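Local coordinates for protein RNase NGR3 (Nicotiana glutinosa, PDB 1VD3) that probably cleaves RNA as an endonuclease of the RNase T2 family, and holds the nucleotide 2'-UMP in its active-site pocket, at residues D89-R92 / F93-H96; D71-S74 / T75-N79; G108-A111 / Y112-A116. All coordinates share one frame; numbering follows the deposited sequence.

Contact 1: D89-R92 / F93-H96; sequences DGVR and FWSH. With U2P (phosphoric acid mono-[2-(2,4-dioxo-3,4-dihydro-2H-pyrimidin-1-yl)-4-hydroxy-5-hydroxymethyl-tetrahydro-furan-3-yl] ester), chain B.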
loop_
_atom_site.group_PDB
_atom_site.type_symbol
_atom_site.label_atom_id
_atom_site.label_comp_id
_atom_site.label_asym_id
_atom_site.label_seq_id
_atom_site.Cartn_x
_atom_site.Cartn_y
_atom_site.Cartn_z
ATOM N N ASP A 89 -9.549 7.290 13.416
ATOM C CA ASP A 89 -8.324 8.066 13.267
ATOM C C ASP A 89 -7.195 7.262 12.631
ATOM O O ASP A 89 -6.164 7.823 12.258
ATOM C CB ASP A 89 -7.859 8.616 14.621
ATOM C CG ASP A 89 -7.721 7.538 15.679
ATOM O OD1 ASP A 89 -7.519 6.360 15.320
ATOM O OD2 ASP A 89 -7.796 7.873 16.880
ATOM N N GLY A 90 -7.392 5.951 12.519
ATOM C CA GLY A 90 -6.384 5.094 11.914
ATOM C C GLY A 90 -5.532 4.291 12.880
ATOM O O GLY A 90 -4.856 3.339 12.477
ATOM N N VAL A 91 -5.563 4.663 14.157
ATOM C CA VAL A 91 -4.772 3.975 15.172
ATOM C C VAL A 91 -5.029 2.475 15.230
ATOM O O VAL A 91 -4.097 1.693 15.418
ATOM C CB VAL A 91 -5.009 4.582 16.570
ATOM C CG1 VAL A 91 -4.221 3.812 17.620
ATOM C CG2 VAL A 91 -4.588 6.044 16.568
ATOM N N ARG A 92 -6.286 2.070 15.079
ATOM C CA ARG A 92 -6.620 0.649 15.109
ATOM C C ARG A 92 -5.921 -0.062 13.959
ATOM O O ARG A 92 -5.324 -1.125 14.138
ATOM C CB ARG A 92 -8.134 0.434 14.979
ATOM C CG ARG A 92 -8.514 -1.037 14.815
ATOM C CD ARG A 92 -9.997 -1.251 14.521
ATOM N NE ARG A 92 -10.846 -1.015 15.686
ATOM C CZ ARG A 92 -12.158 -1.241 15.709
ATOM N NH1 ARG A 92 -12.771 -1.709 14.630
ATOM N NH2 ARG A 92 -12.859 -0.997 16.810
ATOM N N PHE A 93 -6.011 0.534 12.775
ATOM C CA PHE A 93 -5.400 -0.026 11.578
ATOM C C PHE A 93 -3.879 -0.091 11.722
ATOM O O PHE A 93 -3.258 -1.094 11.367
ATOM C CB PHE A 93 -5.799 0.818 10.365
ATOM C CG PHE A 93 -5.279 0.297 9.054
ATOM C CD1 PHE A 93 -5.199 -1.072 8.808
ATOM C CD2 PHE A 93 -4.915 1.181 8.043
ATOM C CE1 PHE A 93 -4.762 -1.552 7.569
ATOM C CE2 PHE A 93 -4.478 0.712 6.804
ATOM C CZ PHE A 93 -4.402 -0.658 6.567
ATOM N N TRP A 94 -3.281 0.969 12.252
ATOM C CA TRP A 94 -1.832 0.993 12.436
ATOM C C TRP A 94 -1.426 -0.023 13.489
ATOM O O TRP A 94 -0.375 -0.657 13.384
ATOM C CB TRP A 94 -1.355 2.386 12.855
ATOM C CG TRP A 94 -1.707 3.447 11.864
ATOM C CD1 TRP A 94 -1.747 3.316 10.504
ATOM C CD2 TRP A 94 -2.073 4.801 12.148
ATOM N NE1 TRP A 94 -2.123 4.501 9.925
ATOM C CE2 TRP A 94 -2.328 5.431 10.910
ATOM C CE3 TRP A 94 -2.209 5.545 13.328
ATOM C CZ2 TRP A 94 -2.717 6.770 10.816
ATOM C CZ3 TRP A 94 -2.593 6.877 13.235
ATOM C CH2 TRP A 94 -2.843 7.475 11.987
ATOM N N SER A 95 -2.258 -0.173 14.514
ATOM C CA SER A 95 -1.970 -1.132 15.567
ATOM C C SER A 95 -1.995 -2.528 14.960
ATOM O O SER A 95 -1.112 -3.347 15.215
ATOM C CB SER A 95 -3.013 -1.033 16.677
ATOM O OG SER A 95 -2.813 -2.053 17.637
ATOM N N HIS A 96 -3.020 -2.784 14.153
ATOM C CA HIS A 96 -3.188 -4.065 13.491
ATOM C C HIS A 96 -1.999 -4.418 12.601
ATOM O O HIS A 96 -1.487 -5.533 12.661
ATOM C CB HIS A 96 -4.461 -4.053 12.643
ATOM C CG HIS A 96 -4.555 -5.201 11.689
ATOM N ND1 HIS A 96 -4.752 -6.501 12.105
ATOM C CD2 HIS A 96 -4.458 -5.248 10.340
ATOM C CE1 HIS A 96 -4.772 -7.300 11.054
ATOM N NE2 HIS A 96 -4.597 -6.563 9.969
HETATM O "O5'" U2P B . -6.543 -9.589 0.706
HETATM C "C5'" U2P B . -5.680 -10.436 1.503
HETATM C "C4'" U2P B . -5.406 -9.775 2.862
HETATM O "O4'" U2P B . -4.486 -10.655 3.665
HETATM C "C1'" U2P B . -3.160 -10.038 4.077
HETATM N N1 U2P B . -1.899 -10.672 3.495
HETATM C C6 U2P B . -2.028 -11.081 2.190
HETATM C C5 U2P B . -0.912 -11.470 1.403
HETATM C C4 U2P B . 0.423 -11.471 2.043
HETATM O O4 U2P B . 1.451 -11.694 1.412
HETATM N N3 U2P B . 0.439 -11.191 3.445
HETATM C C2 U2P B . -0.674 -10.811 4.234
HETATM O O2 U2P B . -0.546 -10.631 5.427
HETATM C "C2'" U2P B . -3.500 -8.543 3.889
HETATM O "O2'" U2P B . -4.185 -7.975 5.045
HETATM P P U2P B . -3.540 -7.510 6.402
HETATM O O1P U2P B . -4.136 -7.113 7.653
HETATM O O2P U2P B . -2.239 -8.225 6.589
HETATM O O3P U2P B . -3.102 -6.176 6.029
HETATM C "C3'" U2P B . -4.509 -8.520 2.729
HETATM O "O3'" U2P B . -5.324 -7.297 2.853
#
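Trp94 N donates to Gly90 O at 2.9 Å, the first of three successive i to i+4 bonds. Ser95 N reaches Val91 O and His96 N reaches Arg92 O, both at 2.8 Å, which gives each of the three carbonyls a backbone donor. Gly90 O has a second neighbour, since the Trp94 indole lies beneath it near the CG-CD2 bond, with CG 3.2 Å from the oxygen. The indole gets there because CG stands beside the backbone N (chi1 -59°), folding the ring back under the preceding turn. Gly90 CA then rests over the six-membered ring in a CH-pi contact, 4.1 Å from the centroid and 6° off the normal. A side chain on Gly90 would run into Trp94 CZ2, and the positive phi of this residue also calls for glycine. Gly90 is the N-cap of helix 91-102, and the residue before it forms an Asx turn: Asp89 OD1 accepts from Val91 N at 2.8 Å, met from 35° out of the carboxylate plane. This bond satisfies an N-H of the first turn, where no earlier helical carbonyl is available. At the outer rim of the indole, Val91 CG2 packs on CZ3 roughly at right angles. The indole N-H is used as well, NE1 bonding to the backbone oxygen of Trp80. At the far end of the segment 93-96, His96 NE2 donates to U2P O1P of the bound 2'-UMP at a modelled 2.4 Å, which is very short and in its exact value doubtful. His43, Lys100 and His101 also hydrogen-bond to this nucleotide.

Contact 2: D71-S74 / T75-N79; sequences DLIS and TMEKN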
loop_
_atom_site.group_PDB
_atom_site.type_symbol
_atom_site.label_atom_id
_atom_site.label_comp_id
_atom_site.label_asym_id
_atom_site.label_seq_id
_atom_site.Cartn_x
_atom_site.Cartn_y
_atom_site.Cartn_z
ATOM N N ASP A 71 4.848 12.305 16.624
ATOM C CA ASP A 71 5.088 13.339 15.624
ATOM C C ASP A 71 4.854 12.907 14.179
ATOM O O ASP A 71 4.886 13.734 13.269
ATOM C CB ASP A 71 6.512 13.878 15.786
ATOM C CG ASP A 71 7.567 12.804 15.599
ATOM O OD1 ASP A 71 7.371 11.677 16.102
ATOM O OD2 ASP A 71 8.596 13.095 14.960
ATOM N N LEU A 72 4.618 11.616 13.970
ATOM C CA LEU A 72 4.375 11.089 12.631
ATOM C C LEU A 72 2.879 10.874 12.380
ATOM O O LEU A 72 2.455 10.685 11.237
ATOM C CB LEU A 72 5.109 9.752 12.453
ATOM C CG LEU A 72 6.628 9.750 12.668
ATOM C CD1 LEU A 72 7.164 8.347 12.433
ATOM C CD2 LEU A 72 7.295 10.739 11.722
ATOM N N ILE A 73 2.086 10.913 13.449
ATOM C CA ILE A 73 0.644 10.687 13.348
ATOM C C ILE A 73 -0.089 11.573 12.344
ATOM O O ILE A 73 -0.893 11.079 11.557
ATOM C CB ILE A 73 -0.055 10.860 14.721
ATOM C CG1 ILE A 73 0.578 9.936 15.765
ATOM C CG2 ILE A 73 -1.543 10.542 14.586
ATOM C CD1 ILE A 73 0.315 8.468 15.542
ATOM N N SER A 74 0.167 12.879 12.368
ATOM C CA SER A 74 -0.525 13.769 11.440
ATOM C C SER A 74 -0.238 13.394 9.988
ATOM O O SER A 74 -1.112 13.519 9.130
ATOM C CB SER A 74 -0.140 15.232 11.690
ATOM O OG SER A 74 1.216 15.471 11.377
ATOM N N THR A 75 0.981 12.933 9.715
ATOM C CA THR A 75 1.354 12.537 8.358
ATOM C C THR A 75 0.699 11.207 8.020
ATOM O O THR A 75 0.190 11.013 6.920
ATOM C CB THR A 75 2.881 12.373 8.210
ATOM O OG1 THR A 75 3.530 13.602 8.555
ATOM C CG2 THR A 75 3.244 12.007 6.774
ATOM N N MET A 76 0.713 10.296 8.986
ATOM C CA MET A 76 0.124 8.980 8.806
ATOM C C MET A 76 -1.383 9.060 8.591
ATOM O O MET A 76 -1.954 8.260 7.849
ATOM C CB MET A 76 0.453 8.105 10.011
ATOM C CG MET A 76 1.909 7.665 10.033
ATOM S SD MET A 76 2.377 6.849 11.553
ATOM C CE MET A 76 1.188 5.489 11.573
ATOM N N GLU A 77 -2.031 10.030 9.230
ATOM C CA GLU A 77 -3.471 10.178 9.054
ATOM C C GLU A 77 -3.755 10.493 7.595
ATOM O O GLU A 77 -4.832 10.192 7.087
ATOM C CB GLU A 77 -4.016 11.304 9.940
ATOM C CG GLU A 77 -3.800 11.074 11.423
ATOM C CD GLU A 77 -4.444 12.147 12.279
ATOM O OE1 GLU A 77 -4.256 13.344 11.980
ATOM O OE2 GLU A 77 -5.133 11.793 13.257
ATOM N N LYS A 78 -2.778 11.088 6.918
ATOM C CA LYS A 78 -2.953 11.446 5.515
ATOM C C LYS A 78 -2.337 10.477 4.510
ATOM O O LYS A 78 -2.822 10.367 3.388
ATOM C CB LYS A 78 -2.410 12.853 5.256
ATOM C CG LYS A 78 -3.259 13.960 5.868
ATOM C CD LYS A 78 -2.894 15.317 5.296
ATOM C CE LYS A 78 -3.781 16.415 5.867
ATOM N NZ LYS A 78 -3.502 17.742 5.240
ATOM N N ASN A 79 -1.277 9.778 4.902
ATOM C CA ASN A 79 -0.619 8.849 3.987
ATOM C C ASN A 79 -0.870 7.378 4.294
ATOM O O ASN A 79 -0.489 6.506 3.507
ATOM C CB ASN A 79 0.892 9.102 3.961
ATOM C CG ASN A 79 1.247 10.478 3.428
ATOM O OD1 ASN A 79 0.640 10.965 2.474
ATOM N ND2 ASN A 79 2.245 11.105 4.037
HETATM O O HOH W 1 3.384 14.056 11.117
HETATM O O HOH W 2 -3.404 15.009 9.485
#
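Thr75 meets Leu72 through a weak bond, Thr75 N to Leu72 O, well away from straight. Its hydroxyl binds water: Thr75 OG1 lies 2.6 Å from one that also bonds to Ser74 OG and donates to Asp71 O. Ser74 OG reaches this water from the crowded position between its own N and carbonyl carbon (chi1 67°). Met76 N gives Leu72 O its straighter bond, 2.9 Å long, while the thioether turns alongside Leu72, SD standing 4.1 Å from Leu72 CB. Glu77 follows with N to Ile73 O at 2.8 Å, and its methylene CG packs against Ile73 CG2 at 3.9 Å. Glu77 OE1 accepts from a second water at 3.1 Å, which donates to Ser74 O. Lys78 N donates to Thr75 O, which accepts from Asn79 N too, so helix 73-79 closes on one carbonyl gripped twice. The chemistry is thus divided. Ile73 and Met76 touch Trp94 of helix 91-102, and on helix 109-123 Leu72 touches Arg110 and Gln114, Met76 Phe113; two waters tie the carbonyl oxygens of Asp71 and Ser74 to the side chains of Ser74, Thr75 and Glu77, consistent with a helix that has one side at the surface and the other against its neighbours.

Contact 3: G108-A111 / Y112-A116; sequences GERA and YFQAA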
loop_
_atom_site.group_PDB
_atom_site.type_symbol
_atom_site.label_atom_id
_atom_site.label_comp_id
_atom_site.label_asym_id
_atom_site.label_seq_id
_atom_site.Cartn_x
_atom_site.Cartn_y
_atom_site.Cartn_z
ATOM N N GLY A 108 12.295 -1.581 14.760
ATOM C CA GLY A 108 11.720 -0.981 15.947
ATOM C C GLY A 108 10.429 -0.344 15.478
ATOM O O GLY A 108 10.256 -0.133 14.275
ATOM N N GLU A 109 9.524 -0.029 16.396
ATOM C CA GLU A 109 8.249 0.552 15.998
ATOM C C GLU A 109 8.368 1.819 15.151
ATOM O O GLU A 109 7.740 1.932 14.097
ATOM C CB GLU A 109 7.387 0.842 17.228
ATOM C CG GLU A 109 5.994 1.314 16.872
ATOM C CD GLU A 109 5.185 1.727 18.083
ATOM O OE1 GLU A 109 4.923 0.866 18.949
ATOM O OE2 GLU A 109 4.813 2.917 18.161
ATOM N N ARG A 110 9.167 2.781 15.595
ATOM C CA ARG A 110 9.295 4.010 14.826
ATOM C C ARG A 110 9.965 3.774 13.469
ATOM O O ARG A 110 9.593 4.392 12.469
ATOM C CB ARG A 110 10.072 5.062 15.622
ATOM C CG ARG A 110 10.066 6.426 14.962
ATOM C CD ARG A 110 10.852 7.454 15.768
ATOM N NE ARG A 110 10.925 8.723 15.050
ATOM C CZ ARG A 110 10.004 9.681 15.108
ATOM N NH1 ARG A 110 8.919 9.535 15.863
ATOM N NH2 ARG A 110 10.166 10.784 14.391
ATOM N N ALA A 111 10.942 2.872 13.436
ATOM C CA ALA A 111 11.661 2.570 12.202
ATOM C C ALA A 111 10.720 1.937 11.190
ATOM O O ALA A 111 10.824 2.194 9.989
ATOM C CB ALA A 111 12.830 1.625 12.489
ATOM N N TYR A 112 9.808 1.105 11.687
ATOM C CA TYR A 112 8.832 0.427 10.839
ATOM C C TYR A 112 7.922 1.438 10.148
ATOM O O TYR A 112 7.734 1.404 8.932
ATOM C CB TYR A 112 7.975 -0.530 11.684
ATOM C CG TYR A 112 6.914 -1.270 10.892
ATOM C CD1 TYR A 112 7.255 -2.320 10.034
ATOM C CD2 TYR A 112 5.575 -0.905 10.986
ATOM C CE1 TYR A 112 6.281 -2.984 9.286
ATOM C CE2 TYR A 112 4.596 -1.557 10.245
ATOM C CZ TYR A 112 4.956 -2.593 9.394
ATOM O OH TYR A 112 3.989 -3.218 8.649
ATOM N N PHE A 113 7.337 2.338 10.925
ATOM C CA PHE A 113 6.451 3.321 10.319
ATOM C C PHE A 113 7.189 4.340 9.451
ATOM O O PHE A 113 6.689 4.745 8.400
ATOM C CB PHE A 113 5.612 4.001 11.403
ATOM C CG PHE A 113 4.556 3.103 11.975
ATOM C CD1 PHE A 113 4.799 2.353 13.118
ATOM C CD2 PHE A 113 3.333 2.955 11.324
ATOM C CE1 PHE A 113 3.835 1.460 13.605
ATOM C CE2 PHE A 113 2.366 2.067 11.801
ATOM C CZ PHE A 113 2.621 1.318 12.946
ATOM N N GLN A 114 8.390 4.730 9.866
ATOM C CA GLN A 114 9.168 5.691 9.089
ATOM C C GLN A 114 9.540 5.063 7.745
ATOM O O GLN A 114 9.507 5.722 6.713
ATOM C CB GLN A 114 10.439 6.084 9.842
ATOM C CG GLN A 114 11.225 7.190 9.166
ATOM C CD GLN A 114 10.513 8.526 9.233
ATOM O OE1 GLN A 114 10.298 9.073 10.315
ATOM N NE2 GLN A 114 10.140 9.060 8.074
ATOM N N ALA A 115 9.889 3.784 7.770
ATOM C CA ALA A 115 10.244 3.068 6.552
ATOM C C ALA A 115 9.079 3.115 5.566
ATOM O O ALA A 115 9.264 3.436 4.397
ATOM C CB ALA A 115 10.593 1.616 6.880
ATOM N N ALA A 116 7.880 2.796 6.046
ATOM C CA ALA A 116 6.695 2.809 5.197
ATOM C C ALA A 116 6.503 4.191 4.580
ATOM O O ALA A 116 6.267 4.325 3.375
ATOM C CB ALA A 116 5.464 2.425 6.009
#
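Phe113 folds back along the helix onto Glu109, and its atoms can be followed outward one by one. CB lies beside the carbonyl oxygens of the preceding turn, 4.0 Å from Glu109 O. With CG next to the backbone N (chi1 -72°), the ring is directed toward the start of the helix. CD1 comes closest, 3.1 Å from Glu109 O, which sits at the ring edge near its plane; the same oxygen accepts the hydrogen bond from Phe113 N at 3.2 Å, an almost straight one (169°). CE1 then meets the aliphatic part of Glu109, its CG at 3.9 Å, and the carboxylate beyond is turned nearly perpendicular to the ring (84°). CZ, the tip, points on to the backbone of Trp94. Over one face, Tyr112 CD2 stands 3.9 Å above the ring plane, offset toward the rim. An alanine here takes the ring away, and a gap would probably open between Glu109 CG, Tyr112 and Trp94. The first turns of helix 109-123 are regular: Gly108, the N-cap, offers its O to Tyr112 N at 2.9 Å, and Arg110 O and Ala111 O accept from Gln114 N and Ala115 N. The buried polar ends find partners in other parts of the chain, Glu109 OE1 at Asp65 N and Tyr112 OH at Leu45 O. Phe113 touches Trp94 and Trp98 of helix 91-102, Tyr112 touches His101 on that same helix, and Ala115 and Ala116 rest on strand 41-48.

Contacts 1 and 3 are the opening turns of helices 91-102 and 109-123, and contact 2 takes in all of the short helix 73-79; their centres are 11 to 14 Å apart. Met76 of contact 2 bridges the others: its CE is 3.4 Å from Trp94 CD2 and 3.3 Å from Phe113 CD2. Contacts 1 and 3 meet directly, Phe113 CZ lying 3.6 Å from Trp94 O. A salt bridge of 2.7 Å joins Asp71 OD1 to Arg110 NH1. Contact 1 alone touches the nucleotide, through His96; the side chains of Tyr112 and Met76 stay about 8 Å and about 14 Å away, although Tyr112 comes within about 4 Å of the side chain of His101, probably catalytic and bonded to the nucleotide.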